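Local coordinates for CrtC domain-containing protein (Fusarium vanettenii 77-13-4, PDB 7A0Q) that probably hydrates the plant phytoalexin kievitone, acting as a secreted fungal lyase built from two lipocalin-like beta domains, at residues 71-76 with 92-97; 88-93 with 143-148; 103-108 with 118-123; 124-129 with 137-142. All blocks are in the same frame, centred on the assembly; numbering follows the deposited sequence.

Contact 1: 71-76 with 92-97; sequences EQYVVL and TLNLET
The phenol ring of Tyr-73 and the side-chain amide of Asn-94 lean against each other obliquely, their planes 63° apart. CE2 and CD2 of the ring do the touching: CE2 lies 3.6 Å from Asn-94 CB and 3.5 Å from Asn-94 ND2, and CD2 meets Leu-93 O. Asn-94 reaches the ring because its CG is anti to the backbone N (chi1 -178°). Beyond the ring, Tyr-73 OH donates a very short bond (2.5 Å) to Glu-71 OE1, and a water joins that same oxygen to Asn-94 ND2 and Glu-96 OE2. Donating to both carboxylates, whose nearest oxygens, Glu-71 OE1 and Glu-96 OE2, are 5.2 Å apart, the water probably offsets their mutual repulsion. Strands 72-81 and 86-94 form an antiparallel beta hairpin here, paired by Val-74 N to Leu-93 O (3.0 Å) and Leu-93 N to Val-74 O (2.9 Å), and extended by Leu-95 N bonding to Gln-72 O. Past the strand end, Asn-94 OD1 accepts from Glu-96 N at 2.7 Å in an Asx turn; Thr-97 N donates to it too, from well above the carbonyl plane. Val-74, on the face opposite Tyr-73, meets Leu-95 CD2 with its CG2, and Phe-321 of strand 317-328 packs on both side chains.

Contact 2: 88-93 with 143-148; sequences FRASTL and DNVTFD
A water bridges Asn-144 and Thr-92: it donates to Asn-144 O at 2.6 Å and is bonded to Thr-92 OG1 at 2.7 Å. It gives a polar link between strand 88-93 and the turn that leads into strand 145-148; the two segments share no direct hydrogen bond. Strands 88-93 and 145-148 pass almost perpendicular to each other (93°, axes 7.2 Å apart), an orthogonal packing of strands that meet through side chains within the lipocalin-like N-terminal part of the protein. Ala-90, Thr-92, Val-145 and Phe-147 all send their CB atoms toward the opposing strand. The methyl of Ala-90 is held by two of them. Val-145 CG1 approaches to 3.9 Å, placed there by a chi1 of -178° that sets it anti to the backbone N, and Phe-147 CZ comes to 3.8 Å. The methyl meets the Phe-147 ring at its edge, near the ring plane. Phe-147 CG lies between the backbone N and the carbonyl carbon (chi1 56°), and the ring extends on to touch Val-75 and Ala-77 of strand 72-81, while Val-145 also rests on Tyr-103. Thr-92 takes a looser part through its CG2 methyl, which stands 4.3 Å from Val-145 CG1 and approaches the Phe-147 ring obliquely, 4.3 Å from atom CD2.

Contact 3: 103-108 with 118-123; sequences YVTVGS and VSVGNN
Van der Waals contact between Thr-105 and Val-120 forms the centre of this meeting. The two side chains slide past each other in opposite directions, and Val-120 CG1 lies 3.7 Å from both Thr-105 CG2 and Thr-105 OG1. Val-120 CG1 is anti to its backbone N (chi1 179°), and both valine methyls also reach the backbone at Gly-107, CG1 3.9 Å and CG2 4.0 Å from Gly-107 N; with no side chain on Gly-107, the valine packs directly on the backbone. Thr-105 CG2 also lies at the edge of the Tyr-103 ring, in its plane. Strands 103-107 and 118-120 run nearly perpendicular (104°) and meet largely through side chains. The second segment turns back at Gly-121 and Asn-122, a tight two-residue beta turn between strands 117-120 and 123-127, within the lipocalin-like N-terminal region. Among the polar contacts, Val-120 N donates to Asn-123 O at 3.0 Å. The side chain of Asn-123 reinforces the turn, ND2 donating to Val-120 O at 2.9 Å with a bond angle of 149°. Tyr-103 OH stands 3.1 Å from Asn-123 OD1, but each has a firmer partner: the hydroxyl is bonded to Ser-140 OG, and OD1 accepts from Asn-141 N. Tyr-103 also stacks on His-142. As for the metal, Ser-119 belongs with Thr-86 and Ser-109 to the magnesium site, and the neighbouring Val-120 side chain touches Thr-86 and comes within about 4 Å of the ion.

Contact 4: 124-129 with 137-142; sequences GIKSES and RSYSNH
Arg-137 reaches across to Lys-126 and Glu-128. Its CB lies 3.7 Å from Lys-126 O and 4.1 Å from Lys-126 CG, the two side chains lying side by side and pointing the same way. CG is anti to the backbone N (chi1 -177°). CD stands 3.8 Å from Glu-128 OE2, and the chain then bends at chi3, where NE makes a straight salt bridge to that same oxygen, 2.8 Å long with an N-H...O angle of 162°. OE2 accepts with its anti lone pair and lies close to the guanidinium plane, although the carboxylate is turned 82° from it. NH2 adds a weak bond to OE2 at 3.4 Å, while NH1 pairs with Asp-148 on the next strand. Lys-126 NZ is a long 3.9 Å from Glu-128 OE2, so this oxygen probably feels two positive groups, Arg-137 closely and Lys-126 weakly. On the same face Tyr-139 lies over Gly-124: Gly-124 N lies 3.4 Å above the ring plane, over its centre, and Gly-124 CA makes a CH-pi contact at 4.1 Å from the ring centroid. The aromatic ring can lie flat on the backbone because glycine brings no side chain. Reciprocal backbone bonds at Gly-124/Tyr-139 and Lys-126/Arg-137 define an antiparallel beta hairpin, the up-and-down connection characteristic of lipocalin-like sheets.

In the fold
Contacts 1 and 2 share strand 86-94 and touch, Leu-76 N lying 2.9 Å from Ser-91 O in a probable hydrogen bond. Contacts 3 and 4 are both nested within the chain loop that contact 2 closes, and the centres of contacts 2, 3 and 4 are 11 to 12 Å from one another. Contact 2 meets contact 4 where Val-145 O and Ser-140 OG lie 2.6 Å apart, and contact 3 through Phe-88 O and Thr-105 N, 2.8 Å apart, both pairs probably hydrogen-bonded. Contact 1 lies farther from contacts 3 and 4, about 22 and 19 Å between centres. Contact 3 borders the magnesium site, whereas Gly-124 of contact 4 is about 9 Å from the ion.

Contact 1: 71-76 with 92-97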
loop_
_atom_site.group_PDB
_atom_site.type_symbol
_atom_site.label_atom_id
_atom_site.label_comp_id
_atom_site.label_asym_id
_atom_site.label_seq_id
_atom_site.Cartn_x
_atom_site.Cartn_y
_atom_site.Cartn_z
ATOM N N GLU A 71 0.752 -6.414 21.253
ATOM C CA GLU A 71 1.569 -5.371 20.646
ATOM C C GLU A 71 1.076 -5.090 19.230
ATOM O O GLU A 71 0.586 -5.988 18.544
ATOM C CB GLU A 71 3.042 -5.771 20.585
ATOM C CG GLU A 71 3.659 -6.198 21.908
ATOM C CD GLU A 71 5.104 -6.615 21.727
ATOM O OE1 GLU A 71 5.899 -5.798 21.224
ATOM O OE2 GLU A 71 5.442 -7.764 22.074
ATOM N N GLN A 72 1.231 -3.847 18.788
ATOM C CA GLN A 72 0.791 -3.473 17.450
ATOM C C GLN A 72 1.961 -3.024 16.584
ATOM O O GLN A 72 2.860 -2.304 17.036
ATOM C CB GLN A 72 -0.285 -2.395 17.505
ATOM C CG GLN A 72 -1.581 -2.936 18.092
ATOM C CD GLN A 72 -2.753 -2.023 17.877
ATOM O OE1 GLN A 72 -2.650 -0.808 18.042
ATOM N NE2 GLN A 72 -3.888 -2.603 17.513
ATOM N N TYR A 73 1.925 -3.453 15.321
ATOM C CA TYR A 73 2.972 -3.162 14.356
ATOM C C TYR A 73 2.323 -2.872 13.017
ATOM O O TYR A 73 1.207 -3.313 12.742
ATOM C CB TYR A 73 3.950 -4.333 14.191
ATOM C CG TYR A 73 4.719 -4.669 15.448
ATOM C CD1 TYR A 73 4.170 -5.503 16.411
ATOM C CD2 TYR A 73 5.994 -4.151 15.669
ATOM C CE1 TYR A 73 4.869 -5.810 17.568
ATOM C CE2 TYR A 73 6.700 -4.455 16.830
ATOM C CZ TYR A 73 6.127 -5.285 17.771
ATOM O OH TYR A 73 6.811 -5.605 18.928
ATOM N N VAL A 74 3.037 -2.129 12.178
ATOM C CA VAL A 74 2.703 -2.013 10.761
ATOM C C VAL A 74 3.888 -2.579 9.990
ATOM O O VAL A 74 5.032 -2.151 10.195
ATOM C CB VAL A 74 2.392 -0.565 10.353
ATOM C CG1 VAL A 74 2.226 -0.465 8.843
ATOM C CG2 VAL A 74 1.126 -0.079 11.055
ATOM N N VAL A 75 3.628 -3.561 9.132
ATOM C CA VAL A 75 4.680 -4.274 8.417
ATOM C C VAL A 75 4.445 -4.119 6.921
ATOM O O VAL A 75 3.352 -4.417 6.426
ATOM C CB VAL A 75 4.723 -5.763 8.803
ATOM C CG1 VAL A 75 5.794 -6.473 7.992
ATOM C CG2 VAL A 75 5.027 -5.897 10.290
ATOM N N LEU A 76 5.479 -3.694 6.209
ATOM C CA LEU A 76 5.412 -3.449 4.776
ATOM C C LEU A 76 6.264 -4.461 4.026
ATOM O O LEU A 76 7.365 -4.797 4.466
ATOM C CB LEU A 76 5.922 -2.050 4.458
ATOM C CG LEU A 76 4.946 -0.886 4.491
ATOM C CD1 LEU A 76 3.981 -0.929 5.675
ATOM C CD2 LEU A 76 5.769 0.364 4.535
ATOM N N THR A 92 9.319 -2.615 9.340
ATOM C CA THR A 92 8.466 -2.845 10.496
ATOM C C THR A 92 8.437 -1.582 11.334
ATOM O O THR A 92 9.451 -0.889 11.456
ATOM C CB THR A 92 8.955 -4.011 11.363
ATOM O OG1 THR A 92 10.211 -3.652 11.947
ATOM C CG2 THR A 92 9.127 -5.274 10.527
ATOM N N LEU A 93 7.267 -1.279 11.894
ATOM C CA LEU A 93 7.084 -0.135 12.778
ATOM C C LEU A 93 6.378 -0.620 14.032
ATOM O O LEU A 93 5.291 -1.197 13.945
ATOM C CB LEU A 93 6.268 0.975 12.101
ATOM C CG LEU A 93 5.944 2.204 12.962
ATOM C CD1 LEU A 93 7.213 2.989 13.295
ATOM C CD2 LEU A 93 4.899 3.096 12.294
ATOM N N ASN A 94 7.005 -0.403 15.186
ATOM C CA ASN A 94 6.389 -0.683 16.477
ATOM C C ASN A 94 5.549 0.524 16.886
ATOM O O ASN A 94 6.086 1.618 17.087
ATOM C CB ASN A 94 7.470 -0.981 17.518
ATOM C CG ASN A 94 6.898 -1.343 18.888
ATOM O OD1 ASN A 94 5.950 -0.724 19.363
ATOM N ND2 ASN A 94 7.496 -2.336 19.534
ATOM N N LEU A 95 4.235 0.331 17.024
ATOM C CA LEU A 95 3.357 1.465 17.278
ATOM C C LEU A 95 3.440 1.966 18.714
ATOM O O LEU A 95 3.002 3.090 18.985
ATOM C CB LEU A 95 1.913 1.107 16.934
ATOM C CG LEU A 95 1.659 0.799 15.454
ATOM C CD1 LEU A 95 0.161 0.670 15.184
ATOM C CD2 LEU A 95 2.275 1.870 14.559
ATOM N N GLU A 96 3.995 1.168 19.627
ATOM C CA GLU A 96 4.162 1.634 21.000
ATOM C C GLU A 96 5.405 2.502 21.152
ATOM O O GLU A 96 5.361 3.547 21.811
ATOM C CB GLU A 96 4.241 0.443 21.956
ATOM C CG GLU A 96 4.400 0.845 23.422
ATOM C CD GLU A 96 5.110 -0.216 24.251
ATOM O OE1 GLU A 96 5.635 0.131 25.333
ATOM O OE2 GLU A 96 5.151 -1.392 23.822
ATOM N N THR A 97 6.520 2.088 20.556
ATOM C CA THR A 97 7.813 2.711 20.802
ATOM C C THR A 97 8.333 3.541 19.641
ATOM O O THR A 97 9.333 4.251 19.813
ATOM C CB THR A 97 8.858 1.635 21.123
ATOM O OG1 THR A 97 9.100 0.857 19.940
ATOM C CG2 THR A 97 8.356 0.726 22.228
HETATM O O HOH W 1 6.489 -3.411 22.276
HETATM O O HOH W 2 3.474 -2.122 19.984
#

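Contact 2: 88-93 with 143-148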
loop_
_atom_site.group_PDB
_atom_site.type_symbol
_atom_site.label_atom_id
_atom_site.label_comp_id
_atom_site.label_asym_id
_atom_site.label_seq_id
_atom_site.Cartn_x
_atom_site.Cartn_y
_atom_site.Cartn_z
ATOM N N PHE A 88 13.271 -6.126 -3.652
ATOM C CA PHE A 88 12.339 -6.351 -2.563
ATOM C C PHE A 88 12.709 -5.398 -1.444
ATOM O O PHE A 88 13.894 -5.213 -1.143
ATOM C CB PHE A 88 12.396 -7.801 -2.061
ATOM C CG PHE A 88 11.399 -8.111 -0.966
ATOM C CD1 PHE A 88 10.071 -8.404 -1.273
ATOM C CD2 PHE A 88 11.795 -8.119 0.369
ATOM C CE1 PHE A 88 9.153 -8.699 -0.255
ATOM C CE2 PHE A 88 10.890 -8.413 1.389
ATOM C CZ PHE A 88 9.562 -8.706 1.075
ATOM N N ARG A 89 11.699 -4.790 -0.831
ATOM C CA ARG A 89 11.931 -3.910 0.301
ATOM C C ARG A 89 10.846 -4.145 1.345
ATOM O O ARG A 89 9.741 -4.604 1.032
ATOM C CB ARG A 89 12.002 -2.429 -0.133
ATOM C CG ARG A 89 10.769 -1.913 -0.857
ATOM C CD ARG A 89 11.044 -0.528 -1.429
ATOM N NE ARG A 89 9.861 0.040 -2.067
ATOM C CZ ARG A 89 9.824 1.249 -2.626
ATOM N NH1 ARG A 89 10.919 2.012 -2.631
ATOM N NH2 ARG A 89 8.701 1.694 -3.178
ATOM N N ALA A 90 11.187 -3.881 2.600
ATOM C CA ALA A 90 10.280 -4.212 3.694
ATOM C C ALA A 90 10.624 -3.357 4.899
ATOM O O ALA A 90 11.762 -2.904 5.052
ATOM C CB ALA A 90 10.362 -5.700 4.068
ATOM N N SER A 91 9.638 -3.187 5.780
ATOM C CA SER A 91 9.856 -2.419 6.999
ATOM C C SER A 91 8.934 -2.917 8.099
ATOM O O SER A 91 7.911 -3.560 7.844
ATOM C CB SER A 91 9.641 -0.916 6.772
ATOM O OG SER A 91 8.276 -0.609 6.507
ATOM N N THR A 92 9.319 -2.615 9.340
ATOM C CA THR A 92 8.466 -2.845 10.496
ATOM C C THR A 92 8.437 -1.582 11.334
ATOM O O THR A 92 9.451 -0.889 11.456
ATOM C CB THR A 92 8.955 -4.011 11.363
ATOM O OG1 THR A 92 10.211 -3.652 11.947
ATOM C CG2 THR A 92 9.127 -5.274 10.527
ATOM N N LEU A 93 7.267 -1.279 11.894
ATOM C CA LEU A 93 7.084 -0.135 12.778
ATOM C C LEU A 93 6.378 -0.620 14.032
ATOM O O LEU A 93 5.291 -1.197 13.945
ATOM C CB LEU A 93 6.268 0.975 12.101
ATOM C CG LEU A 93 5.944 2.204 12.962
ATOM C CD1 LEU A 93 7.213 2.989 13.295
ATOM C CD2 LEU A 93 4.899 3.096 12.294
ATOM N N ASP A 143 18.268 -9.322 8.682
ATOM C CA ASP A 143 18.549 -8.900 10.044
ATOM C C ASP A 143 17.728 -7.660 10.375
ATOM O O ASP A 143 17.690 -6.698 9.601
ATOM C CB ASP A 143 20.045 -8.638 10.224
ATOM C CG ASP A 143 20.841 -9.921 10.388
ATOM O OD1 ASP A 143 20.277 -10.914 10.900
ATOM O OD2 ASP A 143 22.029 -9.934 10.004
ATOM N N ASN A 144 17.019 -7.722 11.501
ATOM C CA ASN A 144 16.131 -6.693 12.033
ATOM C C ASN A 144 14.875 -6.467 11.195
ATOM O O ASN A 144 14.073 -5.603 11.557
ATOM C CB ASN A 144 16.845 -5.349 12.239
ATOM C CG ASN A 144 18.029 -5.461 13.180
ATOM O OD1 ASN A 144 17.888 -5.285 14.390
ATOM N ND2 ASN A 144 19.198 -5.756 12.630
ATOM N N VAL A 145 14.668 -7.207 10.102
ATOM C CA VAL A 145 13.375 -7.220 9.410
ATOM C C VAL A 145 13.052 -8.658 9.018
ATOM O O VAL A 145 13.366 -9.108 7.912
ATOM C CB VAL A 145 13.364 -6.294 8.178
ATOM C CG1 VAL A 145 11.979 -6.302 7.518
ATOM C CG2 VAL A 145 13.733 -4.885 8.559
ATOM N N THR A 146 12.439 -9.401 9.932
ATOM C CA THR A 146 12.141 -10.807 9.715
ATOM C C THR A 146 10.682 -11.057 10.063
ATOM O O THR A 146 10.232 -10.698 11.153
ATOM C CB THR A 146 13.061 -11.702 10.564
ATOM O OG1 THR A 146 14.399 -11.627 10.052
ATOM C CG2 THR A 146 12.599 -13.152 10.507
ATOM N N PHE A 147 9.935 -11.627 9.124
ATOM C CA PHE A 147 8.519 -11.890 9.350
ATOM C C PHE A 147 8.059 -12.908 8.322
ATOM O O PHE A 147 8.747 -13.189 7.339
ATOM C CB PHE A 147 7.670 -10.604 9.294
ATOM C CG PHE A 147 7.815 -9.813 8.010
ATOM C CD1 PHE A 147 7.138 -10.199 6.853
ATOM C CD2 PHE A 147 8.603 -8.667 7.974
ATOM C CE1 PHE A 147 7.273 -9.463 5.672
ATOM C CE2 PHE A 147 8.724 -7.908 6.793
ATOM C CZ PHE A 147 8.051 -8.316 5.653
ATOM N N ASP A 148 6.885 -13.474 8.570
ATOM C CA ASP A 148 6.319 -14.486 7.676
ATOM C C ASP A 148 4.805 -14.379 7.839
ATOM O O ASP A 148 4.226 -14.941 8.770
ATOM C CB ASP A 148 6.850 -15.874 8.016
ATOM C CG ASP A 148 6.447 -16.933 7.005
ATOM O OD1 ASP A 148 5.651 -16.640 6.092
ATOM O OD2 ASP A 148 6.924 -18.081 7.142
HETATM O O HOH W 3 11.828 -5.628 12.929
#

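Contact 3: 103-108 with 118-123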
loop_
_atom_site.group_PDB
_atom_site.type_symbol
_atom_site.label_atom_id
_atom_site.label_comp_id
_atom_site.label_asym_id
_atom_site.label_seq_id
_atom_site.Cartn_x
_atom_site.Cartn_y
_atom_site.Cartn_z
ATOM N N TYR A 103 14.750 -2.150 4.951
ATOM C CA TYR A 103 15.834 -2.425 4.019
ATOM C C TYR A 103 15.279 -2.510 2.608
ATOM O O TYR A 103 14.074 -2.692 2.400
ATOM C CB TYR A 103 16.578 -3.720 4.374
ATOM C CG TYR A 103 15.813 -4.981 4.029
ATOM C CD1 TYR A 103 14.868 -5.497 4.907
ATOM C CD2 TYR A 103 16.035 -5.652 2.837
ATOM C CE1 TYR A 103 14.172 -6.647 4.609
ATOM C CE2 TYR A 103 15.342 -6.814 2.528
ATOM C CZ TYR A 103 14.410 -7.302 3.419
ATOM O OH TYR A 103 13.711 -8.452 3.128
ATOM N N VAL A 104 16.187 -2.372 1.645
ATOM C CA VAL A 104 15.927 -2.565 0.222
ATOM C C VAL A 104 17.017 -3.489 -0.294
ATOM O O VAL A 104 18.205 -3.230 -0.064
ATOM C CB VAL A 104 15.948 -1.236 -0.563
ATOM C CG1 VAL A 104 15.610 -1.476 -2.038
ATOM C CG2 VAL A 104 15.028 -0.184 0.057
ATOM N N THR A 105 16.631 -4.567 -0.970
ATOM C CA THR A 105 17.600 -5.500 -1.538
ATOM C C THR A 105 17.341 -5.655 -3.033
ATOM O O THR A 105 16.196 -5.826 -3.464
ATOM C CB THR A 105 17.581 -6.852 -0.790
ATOM O OG1 THR A 105 18.659 -7.674 -1.254
ATOM C CG2 THR A 105 16.262 -7.590 -0.976
ATOM N N VAL A 106 18.405 -5.548 -3.827
ATOM C CA VAL A 106 18.292 -5.400 -5.273
ATOM C C VAL A 106 18.601 -6.731 -5.939
ATOM O O VAL A 106 19.599 -7.387 -5.608
ATOM C CB VAL A 106 19.224 -4.286 -5.783
ATOM C CG1 VAL A 106 19.172 -4.192 -7.296
ATOM C CG2 VAL A 106 18.822 -2.967 -5.161
ATOM N N GLY A 107 17.720 -7.148 -6.848
ATOM C CA GLY A 107 17.924 -8.313 -7.672
ATOM C C GLY A 107 18.128 -7.936 -9.126
ATOM O O GLY A 107 18.236 -6.763 -9.487
ATOM N N SER A 108 18.184 -8.960 -9.970
ATOM C CA SER A 108 18.427 -8.729 -11.387
ATOM C C SER A 108 17.231 -9.031 -12.274
ATOM O O SER A 108 16.992 -8.291 -13.236
ATOM C CB SER A 108 19.640 -9.541 -11.859
ATOM O OG SER A 108 19.478 -10.913 -11.579
ATOM N N VAL A 118 7.635 -14.166 -6.307
ATOM C CA VAL A 118 8.644 -13.148 -6.579
ATOM C C VAL A 118 9.535 -13.022 -5.351
ATOM O O VAL A 118 9.055 -13.046 -4.208
ATOM C CB VAL A 118 8.028 -11.785 -6.960
ATOM C CG1 VAL A 118 7.307 -11.862 -8.337
ATOM C CG2 VAL A 118 7.097 -11.277 -5.863
ATOM N N SER A 119 10.839 -12.898 -5.582
ATOM C CA SER A 119 11.755 -12.871 -4.455
ATOM C C SER A 119 13.077 -12.230 -4.843
ATOM O O SER A 119 13.471 -12.218 -6.013
ATOM C CB SER A 119 12.007 -14.286 -3.927
ATOM O OG SER A 119 12.606 -15.082 -4.936
ATOM N N VAL A 120 13.756 -11.697 -3.834
ATOM C CA VAL A 120 15.180 -11.382 -3.904
ATOM C C VAL A 120 15.794 -12.065 -2.690
ATOM O O VAL A 120 15.493 -11.690 -1.549
ATOM C CB VAL A 120 15.470 -9.872 -3.901
ATOM C CG1 VAL A 120 16.982 -9.623 -3.941
ATOM C CG2 VAL A 120 14.782 -9.173 -5.087
ATOM N N GLY A 121 16.626 -13.075 -2.928
ATOM C CA GLY A 121 17.103 -13.836 -1.791
ATOM C C GLY A 121 15.959 -14.584 -1.128
ATOM O O GLY A 121 15.003 -15.015 -1.776
ATOM N N ASN A 122 16.059 -14.732 0.191
ATOM C CA ASN A 122 15.031 -15.421 0.975
ATOM C C ASN A 122 13.958 -14.464 1.470
ATOM O O ASN A 122 13.514 -14.543 2.616
ATOM C CB ASN A 122 15.678 -16.158 2.145
ATOM C CG ASN A 122 14.844 -17.333 2.632
ATOM O OD1 ASN A 122 13.855 -17.722 2.001
ATOM N ND2 ASN A 122 15.240 -17.904 3.766
ATOM N N ASN A 123 13.542 -13.532 0.613
ATOM C CA ASN A 123 12.552 -12.515 0.921
ATOM C C ASN A 123 11.660 -12.379 -0.298
ATOM O O ASN A 123 12.159 -12.399 -1.422
ATOM C CB ASN A 123 13.201 -11.151 1.210
ATOM C CG ASN A 123 14.488 -11.264 2.005
ATOM O OD1 ASN A 123 14.459 -11.462 3.213
ATOM N ND2 ASN A 123 15.625 -11.108 1.330
#

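Contact 4: 124-129 with 137-142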
loop_
_atom_site.group_PDB
_atom_site.type_symbol
_atom_site.label_atom_id
_atom_site.label_comp_id
_atom_site.label_asym_id
_atom_site.label_seq_id
_atom_site.Cartn_x
_atom_site.Cartn_y
_atom_site.Cartn_z
ATOM N N GLY A 124 10.354 -12.234 -0.101
ATOM C CA GLY A 124 9.506 -12.023 -1.261
ATOM C C GLY A 124 8.021 -12.092 -0.942
ATOM O O GLY A 124 7.599 -11.961 0.214
ATOM N N ILE A 125 7.238 -12.256 -2.012
ATOM C CA ILE A 125 5.785 -12.387 -1.948
ATOM C C ILE A 125 5.400 -13.562 -2.831
ATOM O O ILE A 125 5.904 -13.696 -3.951
ATOM C CB ILE A 125 5.073 -11.091 -2.391
ATOM C CG1 ILE A 125 5.377 -9.953 -1.401
ATOM C CG2 ILE A 125 3.564 -11.314 -2.516
ATOM C CD1 ILE A 125 4.916 -8.574 -1.871
ATOM N N LYS A 126 4.563 -14.455 -2.317
ATOM C CA LYS A 126 4.184 -15.591 -3.140
ATOM C C LYS A 126 2.750 -15.993 -2.845
ATOM O O LYS A 126 2.232 -15.774 -1.747
ATOM C CB LYS A 126 5.118 -16.789 -2.915
ATOM C CG LYS A 126 5.077 -17.353 -1.509
ATOM C CD LYS A 126 6.096 -18.499 -1.320
ATOM C CE LYS A 126 5.789 -19.684 -2.231
ATOM N NZ LYS A 126 6.595 -20.899 -1.863
ATOM N N SER A 127 2.126 -16.620 -3.829
ATOM C CA SER A 127 0.807 -17.176 -3.610
ATOM C C SER A 127 0.937 -18.599 -3.083
ATOM O O SER A 127 1.799 -19.366 -3.526
ATOM C CB SER A 127 -0.013 -17.165 -4.893
ATOM O OG SER A 127 -1.124 -18.031 -4.764
ATOM N N GLU A 128 0.074 -18.936 -2.126
ATOM C CA GLU A 128 -0.058 -20.286 -1.589
ATOM C C GLU A 128 -1.439 -20.846 -1.897
ATOM O O GLU A 128 -1.969 -21.666 -1.146
ATOM C CB GLU A 128 0.193 -20.308 -0.081
ATOM C CG GLU A 128 1.495 -19.664 0.389
ATOM C CD GLU A 128 2.708 -20.551 0.184
ATOM O OE1 GLU A 128 2.597 -21.544 -0.573
ATOM O OE2 GLU A 128 3.776 -20.259 0.783
ATOM N N SER A 129 -2.053 -20.385 -2.985
ATOM C CA SER A 129 -3.408 -20.783 -3.332
ATOM C C SER A 129 -3.547 -20.777 -4.847
ATOM O O SER A 129 -2.943 -19.950 -5.531
ATOM C CB SER A 129 -4.445 -19.842 -2.713
ATOM O OG SER A 129 -4.142 -18.483 -3.035
ATOM N N ARG A 137 1.400 -14.790 0.730
ATOM C CA ARG A 137 2.434 -14.746 1.759
ATOM C C ARG A 137 3.429 -13.638 1.455
ATOM O O ARG A 137 3.976 -13.587 0.350
ATOM C CB ARG A 137 3.167 -16.089 1.867
ATOM C CG ARG A 137 4.223 -16.135 2.987
ATOM C CD ARG A 137 5.056 -17.440 2.955
ATOM N NE ARG A 137 4.209 -18.627 3.001
ATOM C CZ ARG A 137 3.754 -19.186 4.123
ATOM N NH1 ARG A 137 4.067 -18.668 5.302
ATOM N NH2 ARG A 137 2.980 -20.261 4.064
ATOM N N SER A 138 3.656 -12.760 2.437
ATOM C CA SER A 138 4.745 -11.782 2.417
ATOM C C SER A 138 5.760 -12.190 3.473
ATOM O O SER A 138 5.408 -12.314 4.648
ATOM C CB SER A 138 4.245 -10.359 2.693
ATOM O OG SER A 138 3.398 -9.902 1.654
ATOM N N TYR A 139 7.014 -12.386 3.072
ATOM C CA TYR A 139 7.997 -12.906 4.016
ATOM C C TYR A 139 9.345 -12.223 3.832
ATOM O O TYR A 139 9.703 -11.770 2.740
ATOM C CB TYR A 139 8.144 -14.430 3.887
ATOM C CG TYR A 139 8.708 -14.867 2.559
ATOM C CD1 TYR A 139 7.885 -14.973 1.440
ATOM C CD2 TYR A 139 10.062 -15.147 2.412
ATOM C CE1 TYR A 139 8.391 -15.357 0.212
ATOM C CE2 TYR A 139 10.583 -15.541 1.181
ATOM C CZ TYR A 139 9.738 -15.649 0.092
ATOM O OH TYR A 139 10.231 -16.026 -1.139
ATOM N N SER A 140 10.089 -12.151 4.934
ATOM C CA SER A 140 11.370 -11.468 4.976
ATOM C C SER A 140 12.259 -12.195 5.971
ATOM O O SER A 140 11.792 -12.615 7.039
ATOM C CB SER A 140 11.199 -9.993 5.378
ATOM O OG SER A 140 12.453 -9.331 5.449
ATOM N N ASN A 141 13.546 -12.351 5.603
ATOM C CA ASN A 141 14.549 -13.026 6.434
ATOM C C ASN A 141 15.823 -12.197 6.343
ATOM O O ASN A 141 16.836 -12.610 5.773
ATOM C CB ASN A 141 14.774 -14.464 5.989
ATOM C CG ASN A 141 13.557 -15.318 6.206
ATOM O OD1 ASN A 141 13.244 -15.695 7.340
ATOM N ND2 ASN A 141 12.846 -15.621 5.131
ATOM N N HIS A 142 15.730 -10.994 6.887
ATOM C CA HIS A 142 16.785 -10.003 6.894
ATOM C C HIS A 142 17.019 -9.606 8.339
ATOM O O HIS A 142 16.084 -9.595 9.146
ATOM C CB HIS A 142 16.370 -8.794 6.052
ATOM C CG HIS A 142 17.483 -7.851 5.723
ATOM N ND1 HIS A 142 18.212 -7.942 4.556
ATOM C CD2 HIS A 142 17.958 -6.768 6.382
ATOM C CE1 HIS A 142 19.106 -6.969 4.524
ATOM N NE2 HIS A 142 18.974 -6.243 5.621
#